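Local coordinates for cysteine synthase 3 (PDB 6KR5), which probably catalyses, with pyridoxal phosphate as cofactor, the formation of L-cysteine from O-acetyl-L-serine and sulfide in Entamoeba histolytica, at residues B[265-270]-B[321-326]; B[203-208]-B[250-255]. All coordinates share one frame; numbering follows the deposited sequence.

Interaction 1: residues B[265-270]-B[321-326]; sequences MARAVV and TIEEGT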
loop_
_atom_site.group_PDB
_atom_site.type_symbol
_atom_site.label_atom_id
_atom_site.label_comp_id
_atom_site.label_asym_id
_atom_site.label_seq_id
_atom_site.Cartn_x
_atom_site.Cartn_y
_atom_site.Cartn_z
ATOM N N MET B 265 13.717 15.407 2.612
ATOM C CA MET B 265 13.064 15.317 1.308
ATOM C C MET B 265 11.783 14.490 1.378
ATOM O O MET B 265 10.756 14.877 0.807
ATOM C CB MET B 265 14.018 14.721 0.275
ATOM C CG MET B 265 13.464 14.786 -1.135
ATOM S SD MET B 265 13.725 16.423 -1.879
ATOM C CE MET B 265 12.060 17.070 -1.891
ATOM N N ALA B 266 11.825 13.342 2.063
ATOM C CA ALA B 266 10.639 12.494 2.155
ATOM C C ALA B 266 9.491 13.228 2.828
ATOM O O ALA B 266 8.340 13.120 2.396
ATOM C CB ALA B 266 10.970 11.210 2.912
ATOM N N ARG B 267 9.788 13.985 3.886
ATOM C CA ARG B 267 8.744 14.760 4.550
ATOM C C ARG B 267 8.176 15.825 3.628
ATOM O O ARG B 267 6.972 16.110 3.666
ATOM C CB ARG B 267 9.289 15.409 5.819
ATOM C CG ARG B 267 9.529 14.418 6.942
ATOM C CD ARG B 267 9.821 15.128 8.254
ATOM N NE ARG B 267 11.139 15.766 8.270
ATOM C CZ ARG B 267 12.263 15.163 8.643
ATOM N NH1 ARG B 267 12.245 13.893 9.033
ATOM N NH2 ARG B 267 13.402 15.839 8.641
ATOM N N ALA B 268 9.027 16.444 2.808
ATOM C CA ALA B 268 8.546 17.489 1.904
ATOM C C ALA B 268 7.666 16.911 0.802
ATOM O O ALA B 268 6.671 17.529 0.403
ATOM C CB ALA B 268 9.730 18.243 1.303
ATOM N N VAL B 269 8.009 15.723 0.305
ATOM C CA VAL B 269 7.233 15.111 -0.768
ATOM C C VAL B 269 5.821 14.790 -0.295
ATOM O O VAL B 269 4.844 15.033 -1.012
ATOM C CB VAL B 269 7.969 13.863 -1.284
ATOM C CG1 VAL B 269 7.089 13.075 -2.243
ATOM C CG2 VAL B 269 9.253 14.299 -1.965
ATOM N N VAL B 270 5.677 14.246 0.916
ATOM C CA VAL B 270 4.324 13.934 1.358
ATOM C C VAL B 270 3.549 15.220 1.659
ATOM O O VAL B 270 2.358 15.315 1.339
ATOM C CB VAL B 270 4.338 12.932 2.537
ATOM C CG1 VAL B 270 5.048 13.485 3.729
ATOM C CG2 VAL B 270 2.909 12.488 2.904
ATOM N N THR B 321 10.038 14.296 13.503
ATOM C CA THR B 321 10.731 15.541 13.197
ATOM C C THR B 321 9.863 16.427 12.312
ATOM O O THR B 321 9.173 15.947 11.409
ATOM C CB THR B 321 12.055 15.246 12.493
ATOM O OG1 THR B 321 12.718 14.163 13.159
ATOM C CG2 THR B 321 12.957 16.472 12.489
ATOM N N ILE B 322 9.899 17.730 12.568
ATOM C CA ILE B 322 9.064 18.679 11.844
ATOM C C ILE B 322 9.933 19.829 11.354
ATOM O O ILE B 322 10.666 20.439 12.140
ATOM C CB ILE B 322 7.911 19.198 12.727
ATOM C CG1 ILE B 322 6.935 20.042 11.900
ATOM C CG2 ILE B 322 8.452 19.962 13.926
ATOM C CD1 ILE B 322 6.121 19.231 10.906
ATOM N N GLU B 323 9.869 20.110 10.051
ATOM C CA GLU B 323 10.494 21.312 9.516
ATOM C C GLU B 323 9.598 22.501 9.815
ATOM O O GLU B 323 8.414 22.499 9.459
ATOM C CB GLU B 323 10.727 21.205 8.012
ATOM C CG GLU B 323 12.043 20.545 7.639
ATOM C CD GLU B 323 12.034 19.067 7.951
ATOM O OE1 GLU B 323 11.083 18.385 7.515
ATOM O OE2 GLU B 323 12.962 18.600 8.644
ATOM N N GLU B 324 10.165 23.510 10.471
ATOM C CA GLU B 324 9.394 24.695 10.822
ATOM C C GLU B 324 9.140 25.605 9.633
ATOM O O GLU B 324 8.180 26.387 9.661
ATOM C CB GLU B 324 10.113 25.501 11.905
ATOM C CG GLU B 324 10.154 24.855 13.275
ATOM C CD GLU B 324 10.965 25.681 14.263
ATOM O OE1 GLU B 324 10.745 26.918 14.334
ATOM O OE2 GLU B 324 11.826 25.094 14.956
ATOM N N GLY B 325 9.970 25.534 8.604
ATOM C CA GLY B 325 9.930 26.540 7.565
ATOM C C GLY B 325 8.879 26.279 6.507
ATOM O O GLY B 325 8.227 25.236 6.448
ATOM N N THR B 326 8.733 27.267 5.635
ATOM C CA THR B 326 7.831 27.176 4.503
ATOM C C THR B 326 8.402 26.238 3.451
ATOM O O THR B 326 9.566 25.827 3.510
ATOM C CB THR B 326 7.628 28.550 3.868
ATOM O OG1 THR B 326 8.888 28.985 3.344
ATOM C CG2 THR B 326 7.132 29.549 4.894
HETATM O O HOH W 1 13.965 12.784 11.264
#
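Arg267 and Glu323 meet through two bent side chains. In Arg267 the CG lies anti to the carbonyl carbon (chi1 -72°), and a turn at chi3 (-71°) swings the guanidinium out of the line of the aliphatic chain. Glu323 also sets its CG anti to its carbonyl carbon and then folds at chi2 (70°), which brings its carboxylate alongside the guanidinium of Arg267. The two side chains cross at about a right angle, yet their flat ends are nearly coplanar.

The result is a side-on, bidentate salt bridge in which NE and NH2 each take a different oxygen. Arg267 NE donates to Glu323 OE1 over 2.7 Å, almost straight and in the guanidinium plane, using the syn lone pair of that oxygen. The second bond, from Arg267 NH2 to Glu323 OE2 at 2.8 Å, is more bent, with the acceptor tilted from the guanidinium plane. Held at two points, neither group can easily turn against the other.

Thr321 comes over one face of the guanidinium, its CB 3.7 Å from Arg267 NH1 and displaced toward the rim. Its carbonyl oxygen lies 3.3 Å from Arg267 CD, at the root of the polar head. A water joins Thr321 OG1, 2.7 Å away, to Arg267 NH1 by a weak bond, while the same NH1 also donates to Leu318 O. All three nitrogens of the guanidinium therefore have an acceptor.

Val330 of helix 327-335 packs against Glu323. In this fold type II pyridoxal-phosphate enzyme, the arrangement is a surface salt bridge of the side-on arginine-carboxylate type, fastening the irregular segment that leads into the C-terminal helix onto helix 259-273.

Interaction 2: residues B[203-208]-B[250-255]; sequences NLKKKK and VVDEIT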
loop_
_atom_site.group_PDB
_atom_site.type_symbol
_atom_site.label_atom_id
_atom_site.label_comp_id
_atom_site.label_asym_id
_atom_site.label_seq_id
_atom_site.Cartn_x
_atom_site.Cartn_y
_atom_site.Cartn_z
ATOM N N ASN B 203 18.108 -2.289 -19.456
ATOM C CA ASN B 203 16.991 -2.517 -20.362
ATOM C C ASN B 203 16.518 -1.230 -21.021
ATOM O O ASN B 203 16.049 -1.267 -22.165
ATOM C CB ASN B 203 15.844 -3.202 -19.622
ATOM C CG ASN B 203 16.079 -4.682 -19.444
ATOM O OD1 ASN B 203 16.083 -5.439 -20.415
ATOM N ND2 ASN B 203 16.278 -5.107 -18.203
ATOM N N LEU B 204 16.632 -0.086 -20.342
ATOM C CA LEU B 204 16.341 1.171 -21.021
ATOM C C LEU B 204 17.413 1.485 -22.058
ATOM O O LEU B 204 17.099 1.958 -23.156
ATOM C CB LEU B 204 16.214 2.311 -20.014
ATOM C CG LEU B 204 14.934 2.304 -19.171
ATOM C CD1 LEU B 204 14.924 3.485 -18.211
ATOM C CD2 LEU B 204 13.710 2.326 -20.075
ATOM N N LYS B 205 18.684 1.220 -21.739
ATOM C CA LYS B 205 19.744 1.583 -22.675
ATOM C C LYS B 205 19.700 0.725 -23.933
ATOM O O LYS B 205 20.141 1.171 -24.998
ATOM C CB LYS B 205 21.113 1.486 -21.997
ATOM C CG LYS B 205 21.542 2.782 -21.316
ATOM C CD LYS B 205 22.823 2.608 -20.495
ATOM C CE LYS B 205 23.330 3.972 -20.039
ATOM N NZ LYS B 205 24.464 3.886 -19.081
ATOM N N LYS B 206 19.097 -0.446 -23.856
ATOM C CA LYS B 206 18.963 -1.277 -25.074
ATOM C C LYS B 206 17.991 -0.575 -26.022
ATOM O O LYS B 206 18.171 -0.663 -27.227
ATOM C CB LYS B 206 18.387 -2.650 -24.733
ATOM C CG LYS B 206 19.406 -3.767 -24.657
ATOM C CD LYS B 206 18.795 -5.146 -24.663
ATOM C CE LYS B 206 18.655 -5.700 -23.264
ATOM N NZ LYS B 206 19.974 -6.012 -22.659
ATOM N N LYS B 207 16.991 0.093 -25.468
ATOM C CA LYS B 207 15.998 0.766 -26.297
ATOM C C LYS B 207 16.426 2.169 -26.707
ATOM O O LYS B 207 16.031 2.647 -27.778
ATOM C CB LYS B 207 14.652 0.814 -25.563
ATOM C CG LYS B 207 13.927 -0.542 -25.582
ATOM C CD LYS B 207 12.807 -0.644 -24.556
ATOM C CE LYS B 207 12.158 -2.034 -24.593
ATOM N NZ LYS B 207 10.936 -2.121 -23.725
ATOM N N LYS B 208 17.246 2.829 -25.894
ATOM C CA LYS B 208 17.582 4.233 -26.111
ATOM C C LYS B 208 18.953 4.450 -25.476
ATOM O O LYS B 208 19.058 4.575 -24.253
ATOM C CB LYS B 208 16.513 5.131 -25.504
ATOM C CG LYS B 208 16.655 6.624 -25.746
ATOM C CD LYS B 208 15.446 7.359 -25.173
ATOM C CE LYS B 208 15.621 8.855 -25.178
ATOM N NZ LYS B 208 14.370 9.548 -24.738
ATOM N N VAL B 250 27.350 0.320 -16.408
ATOM C CA VAL B 250 25.963 0.696 -16.692
ATOM C C VAL B 250 25.619 2.058 -16.110
ATOM O O VAL B 250 24.675 2.721 -16.579
ATOM C CB VAL B 250 25.014 -0.383 -16.133
ATOM C CG1 VAL B 250 23.531 -0.055 -16.383
ATOM C CG2 VAL B 250 25.348 -1.730 -16.731
ATOM N N VAL B 251 26.356 2.493 -15.096
ATOM C CA VAL B 251 26.009 3.677 -14.316
ATOM C C VAL B 251 26.803 4.872 -14.824
ATOM O O VAL B 251 28.030 4.797 -14.970
ATOM C CB VAL B 251 26.275 3.438 -12.822
ATOM C CG1 VAL B 251 26.024 4.701 -12.015
ATOM C CG2 VAL B 251 25.427 2.269 -12.319
ATOM N N ASP B 252 26.112 5.981 -15.066
ATOM C CA ASP B 252 26.745 7.184 -15.588
ATOM C C ASP B 252 27.125 8.193 -14.517
ATOM O O ASP B 252 28.032 9.006 -14.743
ATOM C CB ASP B 252 25.811 7.856 -16.593
ATOM C CG ASP B 252 25.537 6.975 -17.767
ATOM O OD1 ASP B 252 26.518 6.606 -18.445
ATOM O OD2 ASP B 252 24.362 6.608 -17.983
ATOM N N GLU B 253 26.467 8.162 -13.365
ATOM C CA GLU B 253 26.718 9.126 -12.304
ATOM C C GLU B 253 26.297 8.496 -10.987
ATOM O O GLU B 253 25.266 7.818 -10.926
ATOM C CB GLU B 253 25.946 10.432 -12.541
ATOM C CG GLU B 253 26.029 11.442 -11.400
ATOM C CD GLU B 253 25.042 12.588 -11.558
ATOM O OE1 GLU B 253 24.111 12.464 -12.384
ATOM O OE2 GLU B 253 25.194 13.608 -10.851
ATOM N N ILE B 254 27.105 8.704 -9.953
ATOM C CA ILE B 254 26.749 8.326 -8.588
ATOM C C ILE B 254 26.506 9.604 -7.800
ATOM O O ILE B 254 27.391 10.464 -7.708
ATOM C CB ILE B 254 27.845 7.482 -7.925
ATOM C CG1 ILE B 254 28.163 6.250 -8.778
ATOM C CG2 ILE B 254 27.422 7.095 -6.510
ATOM C CD1 ILE B 254 29.561 5.683 -8.555
ATOM N N THR B 255 25.318 9.731 -7.211
ATOM C CA THR B 255 24.991 10.911 -6.420
ATOM C C THR B 255 24.823 10.519 -4.963
ATOM O O THR B 255 23.857 9.816 -4.627
ATOM C CB THR B 255 23.720 11.579 -6.940
ATOM O OG1 THR B 255 23.930 11.989 -8.297
ATOM C CG2 THR B 255 23.372 12.804 -6.097
HETATM O O HOH W 2 26.064 6.188 -21.167
#
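The charged part of the contact is a salt bridge from Lys205, near the end of helix 195-207, to Asp252, just before strand 253-257. The two side chains approach from opposite directions, and the lysine, extended beyond CG, carries NZ to 2.9 Å from Asp252 OD2. It meets that oxygen on the syn side but 30° out of the carboxylate plane. Asp252 OD2 also accepts a hydrogen bond from Val213 N on the neighbouring strand.

The same ammonium also makes a charge-assisted hydrogen bond to a backbone oxygen: Lys205 NZ donates to Val250 O at 2.8 Å, approaching from above the carbonyl plane. It thus joins a carbonyl and a carboxylate two residues apart.

A water bridges the two side chains: it donates to Asp252 OD1 over 2.8 Å and accepts a weak, long bond from Lys205 NZ.

Beside these polar bonds, the side chain of Val250 packs on Ile198 and Glu202 of the same helix. With carboxylate and carbonyl oxygens both close to NZ, the lysine is probably kept charged, and its bonds to Asp252 and Val250 tie the loop leading into strand 253-257 to the end of helix 195-207.

Following the chain from the N terminus, interaction 2 begins near the end of helix 195-207 and closes at residues 250-255, after strand 212-218 and a long segment without helix. Strand 253-257, an outermost strand, within this chain, of the mixed sheet, then leads directly into helix 259-273, where interaction 1 opens. Its loop runs through helix 279-292 and strand 301-306 before closing at residues 321-326, ahead of helix 327-335. The two loops therefore stand in series, neither nested nor crossed. The centres of interactions 1 and 2 are 31 Å apart, without touching; interaction 2 ties the end of helix 195-207 to the residues leading into strand 253-257, interaction 1 the segment before helix 327-335 back to helix 259-273.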